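Side-chain contacts in ferric iron-binding protein HitA (Pseudomonas aeruginosa PAO1, PDB 6IWF), which binds ferric iron and, as a solute-binding protein, probably delivers it for uptake, and is also involved in gallium internalization: residues D124-S129 against E160-G165; P63-L68 against G94-I99. All blocks are in the same frame, centred on the assembly; numbering follows the deposited sequence.

Contact 2 (63-68 with 94-99) closes along the chain before contact 1 (124-129 with 160-165) opens, so the two follow in series. Their centres are about 32 Å apart, with nearest atoms about 15 Å apart. The chain has the two-lobed fold of periplasmic binding proteins. Contact 2 lies in the lobe built round strands 4-9, 30-35 and 56-59, near the iron-site residue Glu60, whereas contact 1 is peripheral in the other lobe, on helix 156-169 and the loop leading to strand 134-136. Strand 97-108 runs between the two in the chain: contact 2 takes in its start, and segment 124-129 lies in the loop after it. Each contact packs one lobe internally, and neither joins the lobes.

Contact 1 of 2, residues D124-S129 against E160-G165; sequences DLSDPS and EDWLTG
Ser126 and Gly165 bring two main chains unusually close together: their CA atoms are 4.1 Å apart, and Ser126 O comes within 3.9 Å of Gly165 CA. Glycine has no side chain to hold the loop off, so Ser126 rests directly on the helix surface. Ser126 CB meets the backbone of the preceding turn, 3.5 Å from Trp162 O, and the same methylene lies 3.9 Å from Trp162 CD1 on the pyrrole part of the indole. The serine hydroxyl is turned between its own backbone N and carbonyl carbon (chi1 61°); from there OG bonds back to Met123 O within the loop, so the hydroxyl is tied to its own loop rather than to the helix.

This is helix-to-loop packing in a periplasmic binding protein fold. Helix 156-169 is held against the loop that leads from strand 97-108 to strand 134-136, at the outer part of one lobe and away from the iron ligands. Trp162 does much of the joining. With CG anti to the backbone N (chi1 171°), the five-membered ring of the indole faces the loop, where NE1 donates a hydrogen bond to Leu122 O. Phe143 and Val150 of helix 141-154 also touch the Trp162 side chain, which is thus buried between that helix and the loop.

Beyond Ser126 the loop stabilises itself. Asp127 OD2 accepts from Ser129 N at 3.0 Å, a nearly straight bond (165°) that makes an Asx turn, and it also takes Ser129 OG at 2.9 Å. The two donors approach from opposite faces of the carboxylate plane. On the helix, the outward-facing Thr164 turns its hydroxyl back on the preceding turn, with OG1 donating to Glu160 O at 2.8 Å.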
loop_
_atom_site.group_PDB
_atom_site.type_symbol
_atom_site.label_atom_id
_atom_site.label_comp_id
_atom_site.label_asym_id
_atom_site.label_seq_id
_atom_site.Cartn_x
_atom_site.Cartn_y
_atom_site.Cartn_z
ATOM N N ASP A 124 16.164 -7.726 -13.197
ATOM C CA ASP A 124 17.531 -8.228 -13.134
ATOM C C ASP A 124 17.792 -9.060 -11.885
ATOM O O ASP A 124 18.759 -9.824 -11.867
ATOM C CB ASP A 124 18.518 -7.057 -13.204
ATOM C CG ASP A 124 18.481 -6.354 -14.545
ATOM O OD1 ASP A 124 18.318 -7.045 -15.574
ATOM O OD2 ASP A 124 18.605 -5.115 -14.580
ATOM N N LEU A 125 16.939 -8.953 -10.855
ATOM C CA LEU A 125 17.213 -9.584 -9.562
ATOM C C LEU A 125 17.007 -11.093 -9.582
ATOM O O LEU A 125 17.331 -11.766 -8.592
ATOM C CB LEU A 125 16.333 -8.941 -8.480
ATOM C CG LEU A 125 16.828 -7.548 -8.117
ATOM C CD1 LEU A 125 15.908 -6.897 -7.097
ATOM C CD2 LEU A 125 18.260 -7.616 -7.570
ATOM N N SER A 126 16.473 -11.641 -10.666
ATOM C CA SER A 126 16.409 -13.089 -10.804
ATOM C C SER A 126 17.726 -13.678 -11.293
ATOM O O SER A 126 17.864 -14.907 -11.347
ATOM C CB SER A 126 15.263 -13.464 -11.755
ATOM O OG SER A 126 15.474 -12.902 -13.045
ATOM N N ASP A 127 18.702 -12.840 -11.624
ATOM C CA ASP A 127 19.999 -13.300 -12.118
ATOM C C ASP A 127 20.850 -13.819 -10.959
ATOM O O ASP A 127 20.847 -13.229 -9.880
ATOM C CB ASP A 127 20.727 -12.158 -12.834
ATOM C CG ASP A 127 21.966 -12.620 -13.567
ATOM O OD1 ASP A 127 21.842 -12.999 -14.761
ATOM O OD2 ASP A 127 23.057 -12.611 -12.950
ATOM N N PRO A 128 21.600 -14.914 -11.151
ATOM C CA PRO A 128 22.381 -15.460 -10.030
ATOM C C PRO A 128 23.395 -14.488 -9.436
ATOM O O PRO A 128 23.784 -14.665 -8.274
ATOM C CB PRO A 128 23.077 -16.687 -10.647
ATOM C CG PRO A 128 22.220 -17.065 -11.820
ATOM C CD PRO A 128 21.652 -15.770 -12.351
ATOM N N SER A 129 23.826 -13.462 -10.174
ATOM C CA SER A 129 24.821 -12.547 -9.618
ATOM C C SER A 129 24.308 -11.807 -8.384
ATOM O O SER A 129 25.114 -11.374 -7.554
ATOM C CB SER A 129 25.281 -11.545 -10.683
ATOM O OG SER A 129 24.230 -10.690 -11.104
ATOM N N GLU A 160 6.872 -15.954 -13.957
ATOM C CA GLU A 160 7.222 -17.214 -13.308
ATOM C C GLU A 160 8.735 -17.415 -13.263
ATOM O O GLU A 160 9.277 -17.839 -12.235
ATOM C CB GLU A 160 6.536 -18.367 -14.038
ATOM C CG GLU A 160 6.728 -19.722 -13.341
ATOM C CD GLU A 160 5.951 -20.830 -14.015
ATOM O OE1 GLU A 160 4.727 -20.904 -13.784
ATOM O OE2 GLU A 160 6.565 -21.626 -14.765
ATOM N N ASP A 161 9.430 -17.117 -14.367
ATOM C CA ASP A 161 10.888 -17.247 -14.389
ATOM C C ASP A 161 11.530 -16.291 -13.396
ATOM O O ASP A 161 12.476 -16.655 -12.675
ATOM C CB ASP A 161 11.425 -16.975 -15.796
ATOM C CG ASP A 161 11.124 -18.094 -16.778
ATOM O OD1 ASP A 161 10.769 -19.211 -16.336
ATOM O OD2 ASP A 161 11.255 -17.847 -17.996
ATOM N N TRP A 162 11.028 -15.054 -13.349
ATOM C CA TRP A 162 11.563 -14.057 -12.428
ATOM C C TRP A 162 11.344 -14.479 -10.978
ATOM O O TRP A 162 12.277 -14.461 -10.166
ATOM C CB TRP A 162 10.920 -12.700 -12.731
ATOM C CG TRP A 162 11.207 -11.623 -11.731
ATOM C CD1 TRP A 162 12.352 -10.875 -11.618
ATOM C CD2 TRP A 162 10.320 -11.163 -10.709
ATOM N NE1 TRP A 162 12.225 -9.979 -10.573
ATOM C CE2 TRP A 162 10.984 -10.138 -10.004
ATOM C CE3 TRP A 162 9.024 -11.522 -10.324
ATOM C CZ2 TRP A 162 10.400 -9.472 -8.922
ATOM C CZ3 TRP A 162 8.440 -10.851 -9.252
ATOM C CH2 TRP A 162 9.133 -9.843 -8.564
ATOM N N LEU A 163 10.125 -14.921 -10.649
ATOM C CA LEU A 163 9.840 -15.289 -9.269
ATOM C C LEU A 163 10.582 -16.557 -8.876
ATOM O O LEU A 163 10.962 -16.711 -7.713
ATOM C CB LEU A 163 8.336 -15.449 -9.064
ATOM C CG LEU A 163 7.869 -15.341 -7.614
ATOM C CD1 LEU A 163 8.274 -13.995 -6.990
ATOM C CD2 LEU A 163 6.351 -15.573 -7.504
ATOM N N THR A 164 10.826 -17.450 -9.835
ATOM C CA THR A 164 11.679 -18.609 -9.571
ATOM C C THR A 164 13.081 -18.170 -9.176
ATOM O O THR A 164 13.653 -18.679 -8.207
ATOM C CB THR A 164 11.729 -19.513 -10.798
ATOM O OG1 THR A 164 10.429 -20.056 -11.032
ATOM C CG2 THR A 164 12.721 -20.659 -10.592
ATOM N N GLY A 165 13.641 -17.200 -9.907
ATOM C CA GLY A 165 14.932 -16.656 -9.522
ATOM C C GLY A 165 14.914 -16.025 -8.141
ATOM O O GLY A 165 15.853 -16.195 -7.364
#

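Contact 2 of 2, residues P63-L68 against G94-I99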
loop_
_atom_site.group_PDB
_atom_site.type_symbol
_atom_site.label_atom_id
_atom_site.label_comp_id
_atom_site.label_asym_id
_atom_site.label_seq_id
_atom_site.Cartn_x
_atom_site.Cartn_y
_atom_site.Cartn_z
ATOM N N PRO A 63 -6.480 -4.477 -3.499
ATOM C CA PRO A 63 -7.133 -5.789 -3.808
ATOM C C PRO A 63 -8.285 -6.141 -2.872
ATOM O O PRO A 63 -9.344 -6.565 -3.360
ATOM C CB PRO A 63 -5.972 -6.788 -3.697
ATOM C CG PRO A 63 -4.819 -5.990 -4.251
ATOM C CD PRO A 63 -5.009 -4.589 -3.674
ATOM N N PRO A 64 -8.164 -5.978 -1.545
ATOM C CA PRO A 64 -9.333 -6.290 -0.695
ATOM C C PRO A 64 -10.552 -5.438 -0.999
ATOM O O PRO A 64 -11.689 -5.912 -0.838
ATOM C CB PRO A 64 -8.823 -6.035 0.734
ATOM C CG PRO A 64 -7.346 -6.065 0.624
ATOM C CD PRO A 64 -7.019 -5.539 -0.724
ATOM N N LEU A 65 -10.358 -4.179 -1.400
ATOM C CA LEU A 65 -11.504 -3.333 -1.712
ATOM C C LEU A 65 -12.148 -3.759 -3.019
ATOM O O LEU A 65 -13.380 -3.764 -3.138
ATOM C CB LEU A 65 -11.087 -1.863 -1.786
ATOM C CG LEU A 65 -10.467 -1.281 -0.522
ATOM C CD1 LEU A 65 -9.907 0.119 -0.817
ATOM C CD2 LEU A 65 -11.500 -1.235 0.579
ATOM N N ILE A 66 -11.329 -4.110 -4.015
ATOM C CA ILE A 66 -11.873 -4.590 -5.276
ATOM C C ILE A 66 -12.646 -5.876 -5.038
ATOM O O ILE A 66 -13.728 -6.076 -5.603
ATOM C CB ILE A 66 -10.745 -4.761 -6.316
ATOM C CG1 ILE A 66 -10.204 -3.377 -6.716
ATOM C CG2 ILE A 66 -11.245 -5.511 -7.553
ATOM C CD1 ILE A 66 -8.918 -3.425 -7.476
ATOM N N ARG A 67 -12.139 -6.731 -4.135
ATOM C CA ARG A 67 -12.834 -7.973 -3.779
ATOM C C ARG A 67 -14.189 -7.679 -3.146
ATOM O O ARG A 67 -15.220 -8.202 -3.589
ATOM C CB ARG A 67 -11.962 -8.812 -2.830
ATOM C CG ARG A 67 -12.653 -10.050 -2.211
ATOM C CD ARG A 67 -11.910 -10.568 -0.961
ATOM N NE ARG A 67 -12.633 -11.659 -0.303
ATOM C CZ ARG A 67 -12.362 -12.120 0.915
ATOM N NH1 ARG A 67 -11.380 -11.592 1.629
ATOM N NH2 ARG A 67 -13.078 -13.117 1.425
ATOM N N LEU A 68 -14.208 -6.826 -2.113
ATOM C CA LEU A 68 -15.453 -6.515 -1.415
ATOM C C LEU A 68 -16.424 -5.757 -2.309
ATOM O O LEU A 68 -17.650 -5.909 -2.177
ATOM C CB LEU A 68 -15.151 -5.698 -0.158
ATOM C CG LEU A 68 -14.412 -6.432 0.963
ATOM C CD1 LEU A 68 -14.341 -5.545 2.176
ATOM C CD2 LEU A 68 -15.107 -7.715 1.321
ATOM N N GLY A 94 -17.422 3.461 -8.000
ATOM C CA GLY A 94 -17.499 4.525 -7.016
ATOM C C GLY A 94 -17.832 4.076 -5.612
ATOM O O GLY A 94 -18.420 4.851 -4.851
ATOM N N ASP A 95 -17.480 2.841 -5.242
ATOM C CA ASP A 95 -17.768 2.348 -3.900
ATOM C C ASP A 95 -16.510 2.104 -3.081
ATOM O O ASP A 95 -16.575 1.457 -2.039
ATOM C CB ASP A 95 -18.622 1.073 -3.946
ATOM C CG ASP A 95 -18.157 0.090 -4.993
ATOM O OD1 ASP A 95 -17.075 0.298 -5.589
ATOM O OD2 ASP A 95 -18.891 -0.902 -5.224
ATOM N N TRP A 96 -15.363 2.581 -3.540
ATOM C CA TRP A 96 -14.226 2.757 -2.651
ATOM C C TRP A 96 -13.390 3.874 -3.243
ATOM O O TRP A 96 -13.557 4.234 -4.409
ATOM C CB TRP A 96 -13.423 1.459 -2.460
ATOM C CG TRP A 96 -12.801 0.898 -3.690
ATOM C CD1 TRP A 96 -13.316 -0.074 -4.497
ATOM C CD2 TRP A 96 -11.526 1.253 -4.249
ATOM N NE1 TRP A 96 -12.447 -0.338 -5.532
ATOM C CE2 TRP A 96 -11.342 0.460 -5.403
ATOM C CE3 TRP A 96 -10.535 2.175 -3.895
ATOM C CZ2 TRP A 96 -10.200 0.563 -6.215
ATOM C CZ3 TRP A 96 -9.394 2.273 -4.699
ATOM C CH2 TRP A 96 -9.240 1.467 -5.840
ATOM N N ILE A 97 -12.506 4.441 -2.434
ATOM C CA ILE A 97 -11.775 5.627 -2.862
ATOM C C ILE A 97 -10.357 5.576 -2.320
ATOM O O ILE A 97 -10.125 5.171 -1.178
ATOM C CB ILE A 97 -12.494 6.924 -2.428
ATOM C CG1 ILE A 97 -11.913 8.119 -3.176
ATOM C CG2 ILE A 97 -12.471 7.104 -0.908
ATOM C CD1 ILE A 97 -12.878 9.317 -3.210
ATOM N N GLY A 98 -9.406 5.978 -3.158
ATOM C CA GLY A 98 -8.018 6.017 -2.728
ATOM C C GLY A 98 -7.789 7.154 -1.750
ATOM O O GLY A 98 -8.399 8.221 -1.851
ATOM N N ILE A 99 -6.918 6.905 -0.774
ATOM C CA ILE A 99 -6.608 7.858 0.287
ATOM C C ILE A 99 -5.178 8.362 0.173
ATOM O O ILE A 99 -4.934 9.568 0.228
ATOM C CB ILE A 99 -6.864 7.247 1.681
ATOM C CG1 ILE A 99 -8.300 6.723 1.800
ATOM C CG2 ILE A 99 -6.567 8.263 2.762
ATOM C CD1 ILE A 99 -9.366 7.772 1.509
#
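Leu65 and Ile66, on the helix that follows strand 56-59 in the sheet of one lobe of this periplasmic binding protein fold, pack against Trp96, the residue before strand 97-108. The helix begins shortly after Glu60, which binds ferric iron in the metal-loaded protein (none is bound in this model) and whose side chain lies about 9 Å from that of Leu65; the contact is van der Waals packing of the helix on the residue leading into the strand. Trp96 CG sits between its own backbone N and carbonyl carbon (chi1 62°), which brings the indole round to the helix. Leu65 CB stands over one face, 3.9 Å from the centroid of the five-membered ring of Trp96 and 15° off its normal, a CH-pi contact. The leucine crosses the indole obliquely, and of its two methyls Leu65 CD1 comes down on the benzene part, 3.8 Å from Trp96 CE3. Leu57 and Thr59 also touch Leu65, and Ala230 touches Trp96, so the pair is packed against strands 56-59 and 224-231. One residue on, the longer branch of Ile66 meets another side of the indole, Ile66 CG1 lying 4.0 Å from both Trp96 NE1 and Trp96 CZ2.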